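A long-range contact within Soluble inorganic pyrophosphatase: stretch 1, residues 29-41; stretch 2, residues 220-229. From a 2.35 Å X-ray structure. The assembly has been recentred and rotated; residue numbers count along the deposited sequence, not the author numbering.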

# COMPACT_ATOMS: atom_id res chain seq x y z
N PRO A 29 27.81 -8.23 3.54
CA PRO A 29 27.23 -7.21 2.66
C PRO A 29 27.21 -5.82 3.27
O PRO A 29 27.17 -4.84 2.52
CB PRO A 29 25.81 -7.73 2.40
CG PRO A 29 25.55 -8.73 3.48
CD PRO A 29 26.88 -9.33 3.82
N TRP A 30 27.22 -5.70 4.60
CA TRP A 30 27.21 -4.40 5.25
C TRP A 30 28.62 -3.84 5.43
O TRP A 30 28.84 -2.64 5.22
CB TRP A 30 26.51 -4.48 6.61
CG TRP A 30 26.30 -3.14 7.25
CD1 TRP A 30 25.96 -1.98 6.62
CD2 TRP A 30 26.41 -2.82 8.65
NE1 TRP A 30 25.86 -0.96 7.53
CE2 TRP A 30 26.12 -1.45 8.78
CE3 TRP A 30 26.72 -3.57 9.79
CZ2 TRP A 30 26.14 -0.81 10.02
CZ3 TRP A 30 26.73 -2.93 11.02
CH2 TRP A 30 26.44 -1.56 11.12
N HIS A 31 29.58 -4.68 5.81
CA HIS A 31 30.92 -4.22 6.14
C HIS A 31 31.88 -4.25 4.96
O HIS A 31 32.67 -3.31 4.80
CB HIS A 31 31.51 -5.07 7.27
CG HIS A 31 30.77 -4.97 8.57
ND1 HIS A 31 30.69 -3.81 9.30
CD2 HIS A 31 30.08 -5.91 9.27
CE1 HIS A 31 29.99 -4.02 10.39
NE2 HIS A 31 29.60 -5.29 10.40
N ASP A 32 31.86 -5.29 4.13
CA ASP A 32 32.95 -5.50 3.19
C ASP A 32 32.60 -5.17 1.75
O ASP A 32 33.49 -5.20 0.90
CB ASP A 32 33.43 -6.95 3.26
CG ASP A 32 33.52 -7.48 4.68
OD1 ASP A 32 34.12 -6.82 5.55
OD2 ASP A 32 32.95 -8.57 4.93
N ILE A 33 31.34 -4.84 1.45
CA ILE A 33 30.98 -4.37 0.11
C ILE A 33 31.19 -2.86 0.04
O ILE A 33 30.68 -2.13 0.90
CB ILE A 33 29.54 -4.75 -0.24
CG1 ILE A 33 29.43 -6.27 -0.39
CG2 ILE A 33 29.09 -4.06 -1.52
CD1 ILE A 33 28.12 -6.73 -0.96
N PRO A 34 31.93 -2.36 -0.95
CA PRO A 34 32.12 -0.92 -1.05
C PRO A 34 30.81 -0.21 -1.38
O PRO A 34 30.00 -0.71 -2.16
CB PRO A 34 33.14 -0.77 -2.19
CG PRO A 34 32.96 -2.01 -3.00
CD PRO A 34 32.63 -3.10 -2.02
N LEU A 35 30.61 0.94 -0.75
CA LEU A 35 29.41 1.73 -1.04
C LEU A 35 29.43 2.25 -2.47
O LEU A 35 28.39 2.28 -3.13
CB LEU A 35 29.30 2.89 -0.05
CG LEU A 35 28.17 3.89 -0.33
CD1 LEU A 35 26.82 3.18 -0.34
CD2 LEU A 35 28.18 5.01 0.69
N PHE A 36 30.60 2.65 -2.97
CA PHE A 36 30.76 3.13 -4.33
C PHE A 36 31.45 2.07 -5.18
O PHE A 36 32.67 1.89 -5.07
CB PHE A 36 31.55 4.44 -4.37
CG PHE A 36 30.97 5.53 -3.50
CD1 PHE A 36 29.86 6.24 -3.92
CD2 PHE A 36 31.54 5.84 -2.28
CE1 PHE A 36 29.33 7.24 -3.13
CE2 PHE A 36 31.01 6.84 -1.49
CZ PHE A 36 29.90 7.55 -1.92
N PRO A 37 30.72 1.35 -6.04
CA PRO A 37 31.36 0.27 -6.81
C PRO A 37 32.45 0.76 -7.76
O PRO A 37 33.36 -0.01 -8.08
CB PRO A 37 30.19 -0.37 -7.56
CG PRO A 37 29.11 0.66 -7.56
CD PRO A 37 29.27 1.44 -6.29
N ASN A 38 32.38 2.01 -8.22
CA ASN A 38 33.44 2.59 -9.04
C ASN A 38 33.98 3.87 -8.42
O ASN A 38 34.36 4.81 -9.13
CB ASN A 38 32.95 2.88 -10.47
CG ASN A 38 32.09 1.76 -11.03
OD1 ASN A 38 32.28 0.59 -10.72
ND2 ASN A 38 31.13 2.13 -11.87
N GLY A 39 34.04 3.93 -7.10
CA GLY A 39 34.58 5.08 -6.41
C GLY A 39 33.63 6.26 -6.41
O GLY A 39 32.66 6.33 -7.16
N ARG A 40 33.94 7.23 -5.53
CA ARG A 40 33.09 8.40 -5.39
C ARG A 40 33.17 9.34 -6.58
O ARG A 40 32.32 10.23 -6.70
CB ARG A 40 33.46 9.15 -4.10
CG ARG A 40 32.35 10.01 -3.53
CD ARG A 40 32.86 10.87 -2.38
NE ARG A 40 33.48 10.07 -1.33
CZ ARG A 40 32.96 9.89 -0.12
NH1 ARG A 40 31.81 10.46 0.20
NH2 ARG A 40 33.60 9.14 0.77
N ASP A 41 34.16 9.17 -7.46
CA ASP A 41 34.37 10.04 -8.60
C ASP A 41 33.74 9.50 -9.88
O ASP A 41 33.92 10.11 -10.94
CB ASP A 41 35.86 10.30 -8.83
CG ASP A 41 36.46 11.21 -7.78
OD1 ASP A 41 37.70 11.24 -7.65
OD2 ASP A 41 35.69 11.91 -7.08
N VAL A 220 22.16 12.59 1.85
CA VAL A 220 21.66 11.67 2.88
C VAL A 220 22.54 10.43 2.95
O VAL A 220 22.91 9.98 4.04
CB VAL A 220 20.19 11.32 2.60
CG1 VAL A 220 19.78 10.09 3.40
CG2 VAL A 220 19.28 12.50 2.92
N VAL A 221 22.91 9.88 1.79
CA VAL A 221 23.76 8.69 1.77
C VAL A 221 25.15 9.01 2.28
O VAL A 221 25.73 8.23 3.06
CB VAL A 221 23.80 8.08 0.35
CG1 VAL A 221 24.55 6.76 0.36
CG2 VAL A 221 22.39 7.89 -0.18
N TYR A 222 25.72 10.14 1.86
CA TYR A 222 27.05 10.53 2.33
C TYR A 222 27.09 10.62 3.85
O TYR A 222 27.99 10.07 4.50
CB TYR A 222 27.47 11.88 1.74
CG TYR A 222 27.63 11.92 0.24
CD1 TYR A 222 28.17 10.84 -0.47
CD2 TYR A 222 27.27 13.05 -0.48
CE1 TYR A 222 28.32 10.89 -1.84
CE2 TYR A 222 27.43 13.12 -1.84
CZ TYR A 222 27.95 12.04 -2.52
OH TYR A 222 28.09 12.12 -3.88
N ARG A 223 26.13 11.33 4.45
CA ARG A 223 26.12 11.51 5.89
C ARG A 223 26.04 10.18 6.63
O ARG A 223 26.76 9.96 7.61
CB ARG A 223 24.97 12.43 6.31
CG ARG A 223 25.01 12.83 7.77
CD ARG A 223 23.96 13.88 8.09
NE ARG A 223 22.62 13.46 7.69
CZ ARG A 223 21.87 14.10 6.80
NH1 ARG A 223 22.33 15.19 6.20
NH2 ARG A 223 20.66 13.64 6.50
N ALA A 224 25.17 9.28 6.16
CA ALA A 224 25.09 7.95 6.77
C ALA A 224 26.38 7.17 6.55
O ALA A 224 26.77 6.37 7.41
CB ALA A 224 23.89 7.18 6.21
N HIS A 225 27.04 7.38 5.41
CA HIS A 225 28.33 6.74 5.17
C HIS A 225 29.37 7.22 6.17
O HIS A 225 30.18 6.42 6.67
CB HIS A 225 28.78 7.02 3.74
CG HIS A 225 30.02 6.29 3.33
ND1 HIS A 225 30.18 4.93 3.52
CD2 HIS A 225 31.16 6.72 2.74
CE1 HIS A 225 31.37 4.56 3.06
NE2 HIS A 225 31.98 5.63 2.58
N GLU A 226 29.36 8.51 6.50
CA GLU A 226 30.33 9.05 7.44
C GLU A 226 30.05 8.58 8.86
O GLU A 226 30.98 8.35 9.64
CB GLU A 226 30.33 10.58 7.38
CG GLU A 226 30.95 11.14 6.11
N HIS A 227 28.77 8.44 9.23
CA HIS A 227 28.43 7.85 10.52
C HIS A 227 29.03 6.46 10.67
O HIS A 227 29.59 6.12 11.72
CB HIS A 227 26.91 7.78 10.68
CG HIS A 227 26.23 9.10 10.84
ND1 HIS A 227 26.79 10.14 11.57
CD2 HIS A 227 25.05 9.56 10.38
CE1 HIS A 227 25.97 11.18 11.54
NE2 HIS A 227 24.90 10.85 10.82
N TYR A 228 28.92 5.64 9.62
CA TYR A 228 29.50 4.30 9.67
C TYR A 228 31.02 4.36 9.79
O TYR A 228 31.61 3.69 10.64
CB TYR A 228 29.09 3.51 8.42
CG TYR A 228 29.72 2.13 8.35
CD1 TYR A 228 29.14 1.05 8.99
CD2 TYR A 228 30.91 1.92 7.65
CE1 TYR A 228 29.71 -0.21 8.94
CE2 TYR A 228 31.49 0.67 7.60
CZ TYR A 228 30.88 -0.39 8.24
OH TYR A 228 31.45 -1.64 8.19
N LEU A 229 31.66 5.15 8.93
CA LEU A 229 33.11 5.25 8.93
C LEU A 229 33.64 5.76 10.27
O LEU A 229 34.71 5.34 10.72
CB LEU A 229 33.58 6.16 7.79
CG LEU A 229 33.38 5.60 6.38
CD1 LEU A 229 33.89 6.58 5.34
CD2 LEU A 229 34.08 4.25 6.24
O HOH W 1 33.64 -1.89 6.72
O HOH W 2 30.56 12.37 -5.02

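The contact joins an irregular segment, residues 29-41, to one side of a helix, residues 220-229, and buries 465 Å² summed over both. The helix is regular: H225 N bonds to V221 O at 2.8 Å and L229 N to H225 O at 3.0 Å. That repeat brings V221, H225 and Y228 to the same side, each with its CA-to-CB bond directed toward the other stretch. The backbones stay well apart, with the CA atoms of L35 and H225 separated by 8.1 Å and those of H31 and Y228 by 9.3 Å, so side chains must span the gap.

Y228 has the largest covered area, 95 Å². Its chi1 of 176° (t) extends the ring from the helix, and chi2 of 86° sets the ring plane roughly perpendicular to the CA-CB-CG plane. Y228 OH thus reaches H31 ND1 at 2.6 Å, a hydrogen bond with an angle of 160° in which either atom could be the donor. The imidazole gets there although the CA-to-CB bond of H31 points sideways: with chi1 at -64° (m) and chi2 at -65°, the end of the side chain comes nearer to the helix and ND1 meets the hydroxyl near the ring plane. Water 1 reinforces the link, donating to H31 O at 2.6 Å and lying 2.6 Å from Y228 OH, so the phenol serves both side chain and backbone of one residue.

The same tyrosine ring turns its edge to the face of W30. The centroids of the W30 five-membered ring and the Y228 ring are 5.1 Å apart, with planes at 63°, and W30 CZ2 lies 3.7 Å from Y228 CD1. W30 also starts sideways; chi1 of -172° (t) and chi2 of 38° bring its indole against the phenol. A tyrosine suits this place because it combines an aromatic edge with a polar tip.

Farther along, L35 points toward the helix with chi1 174° (t) and chi2 58° (p). This places CD2 over one face of the H225 imidazole, 3.7 Å from the ring centroid and 25° off the normal, a CH-pi contact. L35 CD2 is also 4.0 Å from V221 CG1, so one methyl packs against both an aromatic face and an aliphatic neighbour. The buried H225 can offer its face to leucine while its ND1 is hydrogen-bonded elsewhere in the structure.

F36, chi1 -55° (m), directs its ring edge to the H225 face, with centroids 5.8 Å apart and planes at 87°. It meets Y222 edge to edge, F36 CZ lying 3.7 Å from Y222 CE1.

At the exposed margin, R40 runs out through chi1 -156° (t) and chi2 -172° (t), then bends at chi3 -56° (m). Its NH1 comes within 3.7 Å of Y222 CD1 and its NH2 within 4.0 Å of H225 CD2, packing contacts without a direct hydrogen bond. Water 2 joins the same pair of residues, donating to R40 O at 3.2 Å and sitting 2.7 Å from Y222 OH.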